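Local coordinates for petrobactin biosynthesis protein AsbB (Bacillus anthracis, PDB 3TO3), which catalyses the ATP-dependent condensation of spermidine with citryl-spermidine or its 3,4-dihydroxybenzoyl derivative during biosynthesis of the siderophore petrobactin, at the interface of chains A and B. Numbering follows the deposited sequence. Chains: chain A/B, Petrobactin biosynthesis protein AsbB.

Contact 1: the interface of chains A and B. Residues chain A 252-254, 256-258; chain B 123, 126-127, 130, 174.
B:Gln174 reaches over the last turns of a chain A helix and is the main polar link in this part of the AsbB homodimer interface. Its CG lies anti to the carbonyl carbon, and a bend at chi2 swings the terminal amide toward the helix. The NE2 amide nitrogen donates to the hydroxyl OG of A:Ser257 at 2.7 Å. That oxygen lies nearly in the amide plane and the angle at hydrogen is 148°, so the bond is short and moderately bent. The same NE2 is linked through water 1 to the carbonyl O of A:Glu252, so the one amide nitrogen is held both by the serine hydroxyl and, through the water, by the helix backbone. The carbonyl O of A:Asn253 is 2.9 Å from NE2, but the N-H points away from it and no hydrogen bond forms. The two side chains, A:Asn253 and B:Gln174, cross obliquely with their amide planes 65° apart, and CB of A:Asn253 packs 3.7 Å from CG of B:Gln174.

A:Ser257 also bears on B:Phe130. The ring, placed by a CG anti to its backbone N (chi1 174°), turns one face to the serine, whose CA stands over the ring centre, 3.9 Å from the centroid, in a CH-pi contact. CG2 of A:Ile256 meets the rim of this ring at CE1, 3.6 Å away. B:Gln127, bent at chi2, lays its amide against CB of A:Ser257.

Farther along, the amide of A:Asn258 runs almost parallel to the imidazole of B:His123, but its nearest approach is 3.9 Å, from ND2 to ND1. Water 2 joins A:Asn258, through both ND2 and O, to the carboxylate OE1 of B:Glu126.

In the fold, the C-terminal half of helix 248-258 of chain A packs against helix 115-138 of chain B, while B:Gln174 comes from the loop just preceding helix 175-181.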
# COMPACT_ATOMS: atom_id res chain seq x y z
N GLU A 252 -10.83 1.90 11.10
CA GLU A 252 -9.62 2.62 11.49
C GLU A 252 -8.63 2.87 10.36
O GLU A 252 -7.92 3.87 10.40
CB GLU A 252 -8.91 1.89 12.63
CG GLU A 252 -9.61 2.07 13.95
CD GLU A 252 -8.91 1.37 15.08
OE1 GLU A 252 -9.08 0.15 15.24
OE2 GLU A 252 -8.18 2.04 15.83
N ASN A 253 -8.47 1.90 9.45
CA ASN A 253 -7.43 2.06 8.43
C ASN A 253 -7.87 2.50 7.04
O ASN A 253 -7.07 2.79 6.17
CB ASN A 253 -6.57 0.78 8.36
CG ASN A 253 -5.92 0.46 9.70
OD1 ASN A 253 -6.47 -0.30 10.52
ND2 ASN A 253 -4.77 1.05 9.94
N PHE A 254 -9.16 2.55 6.81
CA PHE A 254 -9.61 2.88 5.50
C PHE A 254 -10.68 3.95 5.48
O PHE A 254 -10.52 4.94 4.82
CB PHE A 254 -9.95 1.65 4.67
CG PHE A 254 -10.14 1.96 3.24
CD1 PHE A 254 -9.07 2.02 2.39
CD2 PHE A 254 -11.41 2.25 2.74
CE1 PHE A 254 -9.24 2.34 1.04
CE2 PHE A 254 -11.60 2.57 1.42
CZ PHE A 254 -10.51 2.61 0.55
N ILE A 256 -12.00 6.12 7.88
CA ILE A 256 -11.63 7.40 8.52
C ILE A 256 -10.76 8.28 7.63
O ILE A 256 -11.04 9.47 7.51
CB ILE A 256 -10.94 7.20 9.87
CG1 ILE A 256 -11.93 6.64 10.88
CG2 ILE A 256 -10.45 8.50 10.40
CD1 ILE A 256 -11.51 6.93 12.29
N SER A 257 -9.72 7.72 6.99
CA SER A 257 -8.85 8.50 6.09
C SER A 257 -9.45 8.78 4.73
O SER A 257 -9.28 9.86 4.18
CB SER A 257 -7.46 7.88 5.91
OG SER A 257 -7.42 6.47 6.10
N ASN A 258 -10.16 7.81 4.16
CA ASN A 258 -10.73 8.02 2.83
C ASN A 258 -12.12 8.67 2.74
O ASN A 258 -12.52 9.14 1.68
CB ASN A 258 -10.67 6.72 2.03
CG ASN A 258 -9.24 6.35 1.61
OD1 ASN A 258 -8.51 5.75 2.38
ND2 ASN A 258 -8.84 6.72 0.39
N HIS B 123 -5.09 10.71 -4.13
CA HIS B 123 -4.93 9.98 -2.88
C HIS B 123 -3.97 10.70 -1.94
O HIS B 123 -4.22 10.79 -0.76
CB HIS B 123 -4.41 8.56 -3.12
CG HIS B 123 -4.28 7.74 -1.87
ND1 HIS B 123 -5.31 7.57 -0.97
CD2 HIS B 123 -3.24 7.02 -1.39
CE1 HIS B 123 -4.91 6.78 0.01
NE2 HIS B 123 -3.66 6.43 -0.22
N GLU B 126 -5.62 13.85 -0.51
CA GLU B 126 -6.57 13.50 0.54
C GLU B 126 -5.84 13.07 1.81
O GLU B 126 -6.28 13.37 2.91
CB GLU B 126 -7.49 12.35 0.07
CG GLU B 126 -8.51 12.82 -0.94
CD GLU B 126 -9.34 11.68 -1.54
OE1 GLU B 126 -8.96 10.49 -1.40
OE2 GLU B 126 -10.39 11.98 -2.15
N GLN B 127 -4.74 12.36 1.66
CA GLN B 127 -3.99 11.94 2.83
C GLN B 127 -3.33 13.14 3.49
O GLN B 127 -3.20 13.17 4.70
CB GLN B 127 -2.97 10.86 2.49
CG GLN B 127 -3.62 9.51 2.26
CD GLN B 127 -4.57 9.13 3.37
OE1 GLN B 127 -4.19 9.03 4.54
NE2 GLN B 127 -5.81 8.93 3.01
N PHE B 130 -5.90 14.86 5.40
CA PHE B 130 -6.19 14.07 6.58
C PHE B 130 -5.12 14.20 7.67
O PHE B 130 -5.43 14.49 8.82
CB PHE B 130 -6.38 12.60 6.18
CG PHE B 130 -6.54 11.66 7.34
CD1 PHE B 130 -7.71 11.62 8.09
CD2 PHE B 130 -5.54 10.76 7.65
CE1 PHE B 130 -7.88 10.72 9.15
CE2 PHE B 130 -5.69 9.84 8.71
CZ PHE B 130 -6.86 9.83 9.46
N GLN B 174 -1.39 4.94 8.80
CA GLN B 174 -2.78 5.24 9.16
C GLN B 174 -2.75 6.12 10.42
O GLN B 174 -1.66 6.50 10.89
CB GLN B 174 -3.62 3.97 9.30
CG GLN B 174 -3.87 3.29 7.95
CD GLN B 174 -4.46 4.26 6.91
OE1 GLN B 174 -3.95 4.37 5.78
NE2 GLN B 174 -5.55 4.98 7.28
O HOH W 1 -6.37 6.05 9.75
O HOH W 2 -10.61 8.77 -0.55

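Contact 2: the interface of chains A and B. Residues chain A 4, 8, 12, 175-176; chain B 192, 248, 251-252, 256, 270, 273.
Chi1 of 179° sets CG of A:His8 anti to its backbone N, and 171° does the same for B:Trp251, so that the two side chains cross at about a right angle, with the rings edge-to-face, in this interface of an IucA/IucC-family synthetase homodimer. The indole NE1 donates to the imidazole NE2 at 3.0 Å, nearly straight at 171°. The acceptor lies in the indole plane, whereas NE1 is tilted somewhat from the imidazole plane. Because NE2 accepts here, a neutral histidine protonated on ND1 is the likely form.

CE1 of the same imidazole points onto the face of B:Tyr270, 3.6 Å from CZ and off-centre, giving an edge-to-face contact. A:Leu12 crosses B:Tyr270 at about a right angle, its CD1 3.7 Å from CB of the tyrosine, and CD1 of B:Ile256 touches CD2 of A:His8.

B:Glu252 has CG anti to the carbonyl carbon and a chain extended beyond it. Its carboxylate OE2 accepts the phenol OH of A:Tyr175 at 2.6 Å through the anti lone pair. A:Arg176 adds a long salt bridge, NH1 to OE2 3.6 Å, which may help keep the carboxylate ionised. Water 3 ties N of A:Tyr175 to the carbonyl O of B:Glu252.

The selenomethionine A:Met4, bent at chi2 and chi3, brings SE to 3.7 Å from CD of B:Glu252, while CE meets CD1 of B:Ile192 tip to tip.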
# COMPACT_ATOMS: atom_id res chain seq x y z
N MSE A 4 8.70 -3.40 22.00
CA MSE A 4 8.90 -4.74 21.45
C MSE A 4 8.42 -5.82 22.44
O MSE A 4 9.17 -6.21 23.35
CB MSE A 4 10.37 -5.00 21.01
CG MSE A 4 10.87 -4.38 19.64
SE MSE A 4 9.54 -3.99 18.20
CE MSE A 4 9.47 -2.05 18.30
N HIS A 8 6.08 -9.65 19.00
CA HIS A 8 7.31 -9.40 18.29
C HIS A 8 8.20 -10.63 18.36
O HIS A 8 8.71 -11.06 17.36
CB HIS A 8 8.07 -8.19 18.88
CG HIS A 8 9.36 -7.92 18.17
ND1 HIS A 8 10.58 -8.08 18.77
CD2 HIS A 8 9.60 -7.60 16.88
CE1 HIS A 8 11.54 -7.82 17.89
NE2 HIS A 8 10.97 -7.53 16.74
N LEU A 12 9.52 -13.41 15.28
CA LEU A 12 10.90 -13.79 15.02
C LEU A 12 11.12 -15.28 15.17
O LEU A 12 11.84 -15.89 14.39
CB LEU A 12 11.87 -13.05 15.94
CG LEU A 12 12.04 -11.57 15.66
CD1 LEU A 12 13.15 -11.04 16.54
CD2 LEU A 12 12.37 -11.37 14.18
N TYR A 175 2.52 -7.52 10.56
CA TYR A 175 2.37 -8.62 11.53
C TYR A 175 1.38 -8.41 12.73
O TYR A 175 0.63 -9.33 13.10
CB TYR A 175 3.75 -9.13 11.99
CG TYR A 175 4.29 -8.45 13.21
CD1 TYR A 175 3.87 -8.81 14.48
CD2 TYR A 175 5.29 -7.48 13.11
CE1 TYR A 175 4.42 -8.21 15.64
CE2 TYR A 175 5.83 -6.87 14.25
CZ TYR A 175 5.38 -7.23 15.50
OH TYR A 175 5.92 -6.62 16.62
N ARG A 176 1.34 -7.21 13.32
CA ARG A 176 0.41 -6.97 14.42
C ARG A 176 -1.07 -7.02 13.98
O ARG A 176 -1.86 -7.70 14.61
CB ARG A 176 0.73 -5.71 15.24
CG ARG A 176 2.21 -5.56 15.58
CD ARG A 176 2.44 -4.44 16.59
NE ARG A 176 1.92 -4.87 17.88
CZ ARG A 176 2.63 -5.54 18.79
NH1 ARG A 176 3.91 -5.84 18.56
NH2 ARG A 176 2.07 -5.91 19.94
N ILE B 192 15.84 0.35 16.74
CA ILE B 192 16.10 -1.07 16.78
C ILE B 192 17.52 -1.32 16.24
O ILE B 192 17.86 -0.84 15.17
CB ILE B 192 15.08 -1.83 15.89
CG1 ILE B 192 13.63 -1.57 16.36
CG2 ILE B 192 15.46 -3.31 15.78
CD1 ILE B 192 13.38 -1.79 17.86
N PRO B 248 11.93 1.99 14.24
CA PRO B 248 11.03 0.91 14.67
C PRO B 248 9.81 0.73 13.76
O PRO B 248 9.34 -0.40 13.69
CB PRO B 248 10.60 1.32 16.09
CG PRO B 248 10.79 2.82 16.14
CD PRO B 248 11.91 3.15 15.15
N TRP B 251 11.22 -1.34 10.92
CA TRP B 251 11.54 -2.71 11.33
C TRP B 251 10.27 -3.56 11.36
O TRP B 251 10.22 -4.63 10.78
CB TRP B 251 12.26 -2.75 12.68
CG TRP B 251 12.44 -4.12 13.27
CD1 TRP B 251 11.82 -4.60 14.37
CD2 TRP B 251 13.29 -5.17 12.79
NE1 TRP B 251 12.20 -5.89 14.62
CE2 TRP B 251 13.11 -6.27 13.66
CE3 TRP B 251 14.17 -5.31 11.71
CZ2 TRP B 251 13.79 -7.50 13.49
CZ3 TRP B 251 14.86 -6.52 11.54
CH2 TRP B 251 14.66 -7.60 12.43
N GLU B 252 9.24 -3.07 12.01
CA GLU B 252 8.04 -3.87 12.19
C GLU B 252 7.12 -3.93 10.98
O GLU B 252 6.32 -4.84 10.88
CB GLU B 252 7.23 -3.34 13.36
CG GLU B 252 7.82 -3.64 14.70
CD GLU B 252 6.89 -3.19 15.81
OE1 GLU B 252 6.92 -1.99 16.14
OE2 GLU B 252 6.11 -4.03 16.33
N ILE B 256 10.83 -6.84 8.83
CA ILE B 256 10.43 -8.15 9.30
C ILE B 256 9.64 -8.89 8.24
O ILE B 256 9.82 -10.09 8.05
CB ILE B 256 9.56 -8.09 10.57
CG1 ILE B 256 10.38 -7.64 11.75
CG2 ILE B 256 9.05 -9.45 10.93
CD1 ILE B 256 9.74 -7.96 13.07
N TYR B 270 18.24 -9.74 14.85
CA TYR B 270 17.70 -8.74 15.73
C TYR B 270 18.50 -8.74 17.04
O TYR B 270 18.66 -9.77 17.67
CB TYR B 270 16.22 -9.02 15.99
CG TYR B 270 15.65 -8.24 17.16
CD1 TYR B 270 15.25 -6.93 17.01
CD2 TYR B 270 15.55 -8.81 18.42
CE1 TYR B 270 14.76 -6.19 18.12
CE2 TYR B 270 15.06 -8.10 19.51
CZ TYR B 270 14.66 -6.79 19.35
OH TYR B 270 14.19 -6.09 20.45
N GLU B 273 16.95 -2.76 21.46
CA GLU B 273 16.58 -1.35 21.36
C GLU B 273 17.71 -0.46 21.82
O GLU B 273 18.52 -0.87 22.64
CB GLU B 273 15.32 -1.08 22.18
CG GLU B 273 14.23 -2.11 21.87
CD GLU B 273 12.91 -1.82 22.54
OE1 GLU B 273 12.68 -2.34 23.66
OE2 GLU B 273 12.10 -1.10 21.94
O HOH W 3 4.94 -7.09 9.74

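The C-alpha centres of contact 1 and contact 2 lie about 24 Å apart on one two-fold symmetric interface. Helix 248-258 serves both, contributed by chain A in contact 1 and by chain B in contact 2. Glu252 and Ile256 of that helix recur with the chains exchanged, and adjoining residues of the partner approach it in both, Gln174 in contact 1 and Tyr175 with Arg176 in contact 2. Since every contact has a symmetry twin, each copy of the helix meets both partner surfaces: helix 115-138 with Gln174, and the N-terminal segment with Tyr175 and Arg176. This reciprocal use of one helix fits the homodimer known for AsbB.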